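Local coordinates for nucleotidyltransferase-like protein (PDB 3C18), which probably acts as a nucleotidyltransferase, joining a nucleotidyltransferase-like domain to substrate-binding and helix-turn-helix domains, at the interface of chains A and B. Residues are numbered along the deposited sequence; one frame, centred on the assembly and turned at random. Chains: chain A/B, Nucleotidyltransferase-like protein.

Contact 1: the interface of chains A and B. Residues chain A 154, 158, 174, 177, 191; chain B 147-148, 151, 155.
A helix-against-helix interface joins the two copies, helix 146-167 of chain B lying against helices 146-167, 176-183 and 185-195 of chain A, and its two-fold twin repeats the join; it may hold a genuine dimer, though the structure alone does not prove one. Where A:Trp177 meets B:Asp148, the carboxylate oxygen OD1 accepts the backbone N of A:Trp177 at 3.0 Å through its syn lone pair, in a nearly straight bond (173° at H). That N lies in the first turn of helix 176-183, so the carboxylate caps the helix start. OD1 also takes water 1, which passes the link on to NE2 of A:His158. The indole edge then turns to B:Thr151, whose OG1 lies in the ring plane and receives a weak bond from NE1. A:Tyr191 lies over one face of the indole, its CD2 above the ring centre, and its phenol OH donates to the carbonyl O of B:Tyr147 at 3.0 Å, in the carbonyl plane and on a lone pair. B:Thr151 splits its two branches: with OG1 beside the backbone N (chi1 -68°), CG2 is sent over one face of the A:His158 imidazole, 3.9 Å from the ring centroid. One turn beyond B:Thr151 on helix 146-167 of chain B, B:His155 and A:His154 meet edge to edge, B:His155 CE1 lying 3.8 Å from A:His154 ND1.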
loop_
_atom_site.group_PDB
_atom_site.type_symbol
_atom_site.label_atom_id
_atom_site.label_comp_id
_atom_site.label_asym_id
_atom_site.label_seq_id
_atom_site.Cartn_x
_atom_site.Cartn_y
_atom_site.Cartn_z
ATOM N N HIS A 154 9.042 2.463 -14.192
ATOM C CA HIS A 154 10.006 1.695 -13.380
ATOM C C HIS A 154 9.238 0.799 -12.414
ATOM O O HIS A 154 9.506 -0.385 -12.267
ATOM C CB HIS A 154 10.954 2.650 -12.641
ATOM C CG HIS A 154 11.876 1.964 -11.698
ATOM N ND1 HIS A 154 11.494 1.599 -10.429
ATOM C CD2 HIS A 154 13.159 1.550 -11.842
ATOM C CE1 HIS A 154 12.491 0.971 -9.837
ATOM N NE2 HIS A 154 13.518 0.942 -10.665
ATOM N N HIS A 158 8.865 -3.370 -12.076
ATOM C CA HIS A 158 9.089 -4.076 -10.811
ATOM C C HIS A 158 7.911 -5.039 -10.574
ATOM O O HIS A 158 8.086 -6.179 -10.209
ATOM C CB HIS A 158 9.218 -3.104 -9.642
ATOM C CG HIS A 158 9.690 -3.753 -8.389
ATOM N ND1 HIS A 158 8.987 -3.704 -7.209
ATOM C CD2 HIS A 158 10.787 -4.508 -8.148
ATOM C CE1 HIS A 158 9.642 -4.390 -6.289
ATOM N NE2 HIS A 158 10.741 -4.881 -6.832
ATOM N N VAL A 174 12.811 -9.981 -1.824
ATOM C CA VAL A 174 13.343 -8.610 -1.868
ATOM C C VAL A 174 14.282 -8.450 -3.058
ATOM O O VAL A 174 14.395 -7.376 -3.640
ATOM C CB VAL A 174 14.067 -8.197 -0.547
ATOM C CG1 VAL A 174 14.612 -6.773 -0.657
ATOM C CG2 VAL A 174 13.100 -8.287 0.632
ATOM N N TRP A 177 14.861 -9.015 -8.867
ATOM C CA TRP A 177 15.566 -8.958 -10.184
ATOM C C TRP A 177 16.513 -10.130 -10.367
ATOM O O TRP A 177 16.742 -10.614 -11.477
ATOM C CB TRP A 177 16.311 -7.624 -10.422
ATOM C CG TRP A 177 15.355 -6.530 -10.719
ATOM C CD1 TRP A 177 15.079 -5.451 -9.949
ATOM C CD2 TRP A 177 14.454 -6.472 -11.825
ATOM N NE1 TRP A 177 14.075 -4.704 -10.514
ATOM C CE2 TRP A 177 13.676 -5.305 -11.675
ATOM C CE3 TRP A 177 14.228 -7.290 -12.928
ATOM C CZ2 TRP A 177 12.699 -4.930 -12.595
ATOM C CZ3 TRP A 177 13.249 -6.909 -13.853
ATOM C CH2 TRP A 177 12.499 -5.747 -13.673
ATOM N N TYR A 191 14.265 -4.436 -18.382
ATOM C CA TYR A 191 14.644 -3.541 -17.257
ATOM C C TYR A 191 16.064 -3.038 -17.425
ATOM O O TYR A 191 16.376 -1.875 -17.209
ATOM C CB TYR A 191 14.486 -4.270 -15.925
ATOM C CG TYR A 191 14.896 -3.491 -14.702
ATOM C CD1 TYR A 191 14.152 -2.415 -14.248
ATOM C CD2 TYR A 191 16.015 -3.861 -13.979
ATOM C CE1 TYR A 191 14.522 -1.736 -13.118
ATOM C CE2 TYR A 191 16.404 -3.167 -12.850
ATOM C CZ TYR A 191 15.664 -2.119 -12.422
ATOM O OH TYR A 191 16.058 -1.453 -11.276
ATOM N N TYR B 147 20.734 -4.109 -9.079
ATOM C CA TYR B 147 19.465 -3.919 -9.807
ATOM C C TYR B 147 18.329 -3.755 -8.821
ATOM O O TYR B 147 17.406 -2.996 -9.042
ATOM C CB TYR B 147 19.175 -5.066 -10.768
ATOM C CG TYR B 147 19.983 -5.015 -12.034
ATOM C CD1 TYR B 147 21.158 -4.293 -12.103
ATOM C CD2 TYR B 147 19.614 -5.760 -13.144
ATOM C CE1 TYR B 147 21.910 -4.267 -13.249
ATOM C CE2 TYR B 147 20.378 -5.749 -14.297
ATOM C CZ TYR B 147 21.512 -4.997 -14.348
ATOM O OH TYR B 147 22.260 -4.988 -15.505
ATOM N N ASP B 148 18.439 -4.473 -7.716
ATOM C CA ASP B 148 17.442 -4.449 -6.671
ATOM C C ASP B 148 17.649 -3.237 -5.765
ATOM O O ASP B 148 16.707 -2.631 -5.265
ATOM C CB ASP B 148 17.445 -5.762 -5.898
ATOM C CG ASP B 148 16.828 -6.884 -6.708
ATOM O OD1 ASP B 148 15.591 -6.835 -6.921
ATOM O OD2 ASP B 148 17.567 -7.806 -7.125
ATOM N N THR B 151 16.148 -0.155 -7.298
ATOM C CA THR B 151 14.707 -0.115 -7.164
ATOM C C THR B 151 14.319 0.648 -5.924
ATOM O O THR B 151 13.411 1.462 -5.930
ATOM C CB THR B 151 14.114 -1.548 -7.078
ATOM O OG1 THR B 151 14.274 -2.208 -8.341
ATOM C CG2 THR B 151 12.634 -1.488 -6.737
ATOM N N HIS B 155 12.703 4.465 -5.371
ATOM C CA HIS B 155 11.460 4.683 -4.601
ATOM C C HIS B 155 11.710 5.645 -3.467
ATOM O O HIS B 155 10.853 6.444 -3.093
ATOM C CB HIS B 155 10.925 3.375 -4.020
ATOM C CG HIS B 155 10.251 2.490 -5.017
ATOM N ND1 HIS B 155 10.742 2.287 -6.290
ATOM C CD2 HIS B 155 9.141 1.729 -4.917
ATOM C CE1 HIS B 155 9.955 1.444 -6.931
ATOM N NE2 HIS B 155 8.984 1.084 -6.117
HETATM O O HOH W 1 13.718 -5.100 -6.209
#

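Contact 2: the interface of chains A and B. Residues chain A 58-61; chain B 280-282.
The carboxylate oxygen OE1 of B:Glu282 is gripped by both A:Arg59 and water 2. NE of A:Arg59 reaches it at 3.0 Å, OE1 lying in the guanidinium plane while the donor comes from above the carboxylate plane. NH2 takes the other oxygen, OE2, also at 3.0 Å, closing a side-on salt bridge in which the two flat groups are turned 46° apart. A bend at chi3 (66°) swings the guanidinium back alongside the glutamate, and the two side chains point the same way. Beneath them the backbones pair: A:Arg59 N donates to B:Glu282 O at 2.8 Å, and B:Glu282 N returns a bond to A:Arg59 O. Water 2 knits the end of the pairing, meeting A:Asn61 N, A:Arg59 O and B:Gly280 O besides OE1. Were A:Arg59 a methionine, the B:Glu282 carboxylate would probably lose its charged mate and be freer to turn, with the backbone pairing left to hold the strands. On the other side of the pairing, A:Leu60 CD1 rests near B:Gly280 O, 3.8 Å away. The site joins the end of strand 53-60 of chain A to the start of strand 281-288 of chain B, antiparallel, so that a sheet continues across the two chains.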
loop_
_atom_site.group_PDB
_atom_site.type_symbol
_atom_site.label_atom_id
_atom_site.label_comp_id
_atom_site.label_asym_id
_atom_site.label_seq_id
_atom_site.Cartn_x
_atom_site.Cartn_y
_atom_site.Cartn_z
ATOM N N TYR A 58 10.148 -5.062 26.137
ATOM C CA TYR A 58 10.617 -5.420 27.464
ATOM C C TYR A 58 12.131 -5.531 27.563
ATOM O O TYR A 58 12.822 -5.768 26.583
ATOM C CB TYR A 58 10.101 -6.826 27.808
ATOM C CG TYR A 58 8.600 -6.979 27.764
ATOM C CD1 TYR A 58 7.803 -6.535 28.818
ATOM C CD2 TYR A 58 7.975 -7.585 26.674
ATOM C CE1 TYR A 58 6.441 -6.676 28.775
ATOM C CE2 TYR A 58 6.605 -7.735 26.630
ATOM C CZ TYR A 58 5.852 -7.274 27.678
ATOM O OH TYR A 58 4.497 -7.422 27.639
ATOM N N ARG A 59 12.629 -5.357 28.777
ATOM C CA ARG A 59 14.004 -5.791 29.129
ATOM C C ARG A 59 13.906 -6.699 30.355
ATOM O O ARG A 59 13.259 -6.382 31.361
ATOM C CB ARG A 59 14.993 -4.648 29.374
ATOM C CG ARG A 59 16.442 -5.148 29.378
ATOM C CD ARG A 59 17.426 -4.008 29.449
ATOM N NE ARG A 59 17.343 -3.298 30.705
ATOM C CZ ARG A 59 18.002 -2.179 30.963
ATOM N NH1 ARG A 59 18.788 -1.652 30.046
ATOM N NH2 ARG A 59 17.868 -1.575 32.124
ATOM N N LEU A 60 14.465 -7.883 30.219
ATOM C CA LEU A 60 14.467 -8.832 31.317
ATOM C C LEU A 60 15.910 -9.136 31.622
ATOM O O LEU A 60 16.610 -9.869 30.894
ATOM C CB LEU A 60 13.661 -10.098 31.030
ATOM C CG LEU A 60 13.680 -11.060 32.222
ATOM C CD1 LEU A 60 13.302 -10.376 33.547
ATOM C CD2 LEU A 60 12.809 -12.271 31.964
ATOM N N ASN A 61 16.330 -8.524 32.720
ATOM C CA ASN A 61 17.697 -8.542 33.149
ATOM C C ASN A 61 18.472 -7.721 32.144
ATOM O O ASN A 61 18.418 -6.475 32.142
ATOM C CB ASN A 61 18.206 -9.972 33.278
ATOM C CG ASN A 61 17.496 -10.722 34.432
ATOM O OD1 ASN A 61 17.102 -10.106 35.437
ATOM N ND2 ASN A 61 17.307 -12.030 34.280
ATOM N N GLY B 280 10.615 -8.497 38.083
ATOM C CA GLY B 280 11.950 -8.420 37.442
ATOM C C GLY B 280 11.968 -7.780 36.076
ATOM O O GLY B 280 12.954 -7.194 35.654
ATOM N N VAL B 281 10.850 -7.896 35.396
ATOM C CA VAL B 281 10.697 -7.353 34.052
ATOM C C VAL B 281 10.660 -5.830 34.033
ATOM O O VAL B 281 10.053 -5.202 34.871
ATOM C CB VAL B 281 9.442 -7.886 33.368
ATOM C CG1 VAL B 281 8.196 -7.229 33.998
ATOM C CG2 VAL B 281 9.517 -7.620 31.884
ATOM N N GLU B 282 11.385 -5.268 33.077
ATOM C CA GLU B 282 11.343 -3.848 32.794
ATOM C C GLU B 282 10.590 -3.559 31.495
ATOM O O GLU B 282 10.654 -4.310 30.513
ATOM C CB GLU B 282 12.742 -3.297 32.632
ATOM C CG GLU B 282 13.554 -3.222 33.899
ATOM C CD GLU B 282 15.045 -3.216 33.609
ATOM O OE1 GLU B 282 15.534 -4.183 32.964
ATOM O OE2 GLU B 282 15.722 -2.263 34.029
HETATM O O HOH W 2 15.095 -6.599 34.022
#

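Contact 3: the interface of chains A and B. Residues chain A 9, 57-58; chain B 281-284.
A:Tyr58 faces B:Leu283 across an antiparallel beta bridge, and its side chain can be followed outward over chain B. CB comes 3.7 Å from the carbonyl O of B:Glu282. With CG beside its own backbone N (chi1 -58°), the ring is directed along the B:Leu283 side chain, the two lying side by side and pointing the same way. CD1 is held between two methyls, CG2 of B:Val281 and CD2 of B:Leu283, the second 3.6 Å away. One atom further out, CE1 meets that same CD2 at 3.5 Å, so the methyl sits beside the CD1-CE1 edge, off the ring plane. With CD1 of the leucine extended away (chi2 169°), the other branch, CD2, is turned toward the ring. Next along the strand, A:His57 pairs with B:Val284 through both backbone and side chain. B:Val284 N donates to A:His57 O in a long but straight bond of 3.3 Å, coming from above the carbonyl plane. Water 3 bridges that same oxygen to B:Val284 O, lying 2.7 Å from A:His57 O. CB of A:His57 packs on CB of B:Val284, 3.9 Å apart. The site lies farther along the paired strands 53-60 of chain A and 281-288 of chain B, with helix 2-15 of chain A bringing A:Ile9 near B:Val281.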
loop_
_atom_site.group_PDB
_atom_site.type_symbol
_atom_site.label_atom_id
_atom_site.label_comp_id
_atom_site.label_asym_id
_atom_site.label_seq_id
_atom_site.Cartn_x
_atom_site.Cartn_y
_atom_site.Cartn_z
ATOM N N ILE A 9 8.186 -13.617 30.742
ATOM C CA ILE A 9 7.426 -12.753 29.834
ATOM C C ILE A 9 6.315 -13.526 29.118
ATOM O O ILE A 9 5.191 -13.078 29.060
ATOM C CB ILE A 9 8.325 -12.054 28.775
ATOM C CG1 ILE A 9 9.338 -11.131 29.458
ATOM C CG2 ILE A 9 7.454 -11.255 27.763
ATOM C CD1 ILE A 9 10.222 -10.326 28.521
ATOM N N HIS A 57 7.429 -3.928 24.237
ATOM C CA HIS A 57 8.904 -3.956 24.423
ATOM C C HIS A 57 9.289 -4.092 25.885
ATOM O O HIS A 57 8.858 -3.327 26.723
ATOM C CB HIS A 57 9.577 -2.674 23.908
ATOM C CG HIS A 57 9.651 -2.575 22.423
ATOM N ND1 HIS A 57 10.008 -1.410 21.774
ATOM C CD2 HIS A 57 9.360 -3.474 21.457
ATOM C CE1 HIS A 57 9.975 -1.617 20.468
ATOM N NE2 HIS A 57 9.605 -2.865 20.250
ATOM N N TYR A 58 10.148 -5.062 26.137
ATOM C CA TYR A 58 10.617 -5.420 27.464
ATOM C C TYR A 58 12.131 -5.531 27.563
ATOM O O TYR A 58 12.822 -5.768 26.583
ATOM C CB TYR A 58 10.101 -6.826 27.808
ATOM C CG TYR A 58 8.600 -6.979 27.764
ATOM C CD1 TYR A 58 7.803 -6.535 28.818
ATOM C CD2 TYR A 58 7.975 -7.585 26.674
ATOM C CE1 TYR A 58 6.441 -6.676 28.775
ATOM C CE2 TYR A 58 6.605 -7.735 26.630
ATOM C CZ TYR A 58 5.852 -7.274 27.678
ATOM O OH TYR A 58 4.497 -7.422 27.639
ATOM N N VAL B 281 10.850 -7.896 35.396
ATOM C CA VAL B 281 10.697 -7.353 34.052
ATOM C C VAL B 281 10.660 -5.830 34.033
ATOM O O VAL B 281 10.053 -5.202 34.871
ATOM C CB VAL B 281 9.442 -7.886 33.368
ATOM C CG1 VAL B 281 8.196 -7.229 33.998
ATOM C CG2 VAL B 281 9.517 -7.620 31.884
ATOM N N GLU B 282 11.385 -5.268 33.077
ATOM C CA GLU B 282 11.343 -3.848 32.794
ATOM C C GLU B 282 10.590 -3.559 31.495
ATOM O O GLU B 282 10.654 -4.310 30.513
ATOM C CB GLU B 282 12.742 -3.297 32.632
ATOM C CG GLU B 282 13.554 -3.222 33.899
ATOM C CD GLU B 282 15.045 -3.216 33.609
ATOM O OE1 GLU B 282 15.534 -4.183 32.964
ATOM O OE2 GLU B 282 15.722 -2.263 34.029
ATOM N N LEU B 283 9.881 -2.440 31.496
ATOM C CA LEU B 283 9.257 -1.950 30.275
ATOM C C LEU B 283 10.152 -0.894 29.701
ATOM O O LEU B 283 10.638 -0.040 30.418
ATOM C CB LEU B 283 7.858 -1.386 30.544
ATOM C CG LEU B 283 6.800 -2.458 30.866
ATOM C CD1 LEU B 283 5.534 -1.835 31.376
ATOM C CD2 LEU B 283 6.498 -3.285 29.658
ATOM N N VAL B 284 10.375 -0.965 28.390
ATOM C CA VAL B 284 11.199 0.033 27.695
ATOM C C VAL B 284 10.309 1.248 27.530
ATOM O O VAL B 284 9.131 1.138 27.180
ATOM C CB VAL B 284 11.749 -0.479 26.330
ATOM C CG1 VAL B 284 12.728 0.528 25.723
ATOM C CG2 VAL B 284 12.443 -1.812 26.515
HETATM O O HOH W 3 7.720 -0.927 26.334
#

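Contacts 2 and 3 are neighbouring stretches of one strand pairing: their C-alpha centres are about 4 Å apart, and they share A:Tyr58, B:Val281 and B:Glu282. Contact 1 is separate, its C-alpha centre about 41 Å from that of contact 2 and 39 Å from that of contact 3, and is built from helices. The chains therefore meet both through helices and through a shared sheet, strand 281-288 of one copy adding to strand 53-60 of the other. Because two-fold symmetry repeats each contact, such widely spaced attachments would probably restrain how the copies rotate against one another in the dimer as deposited.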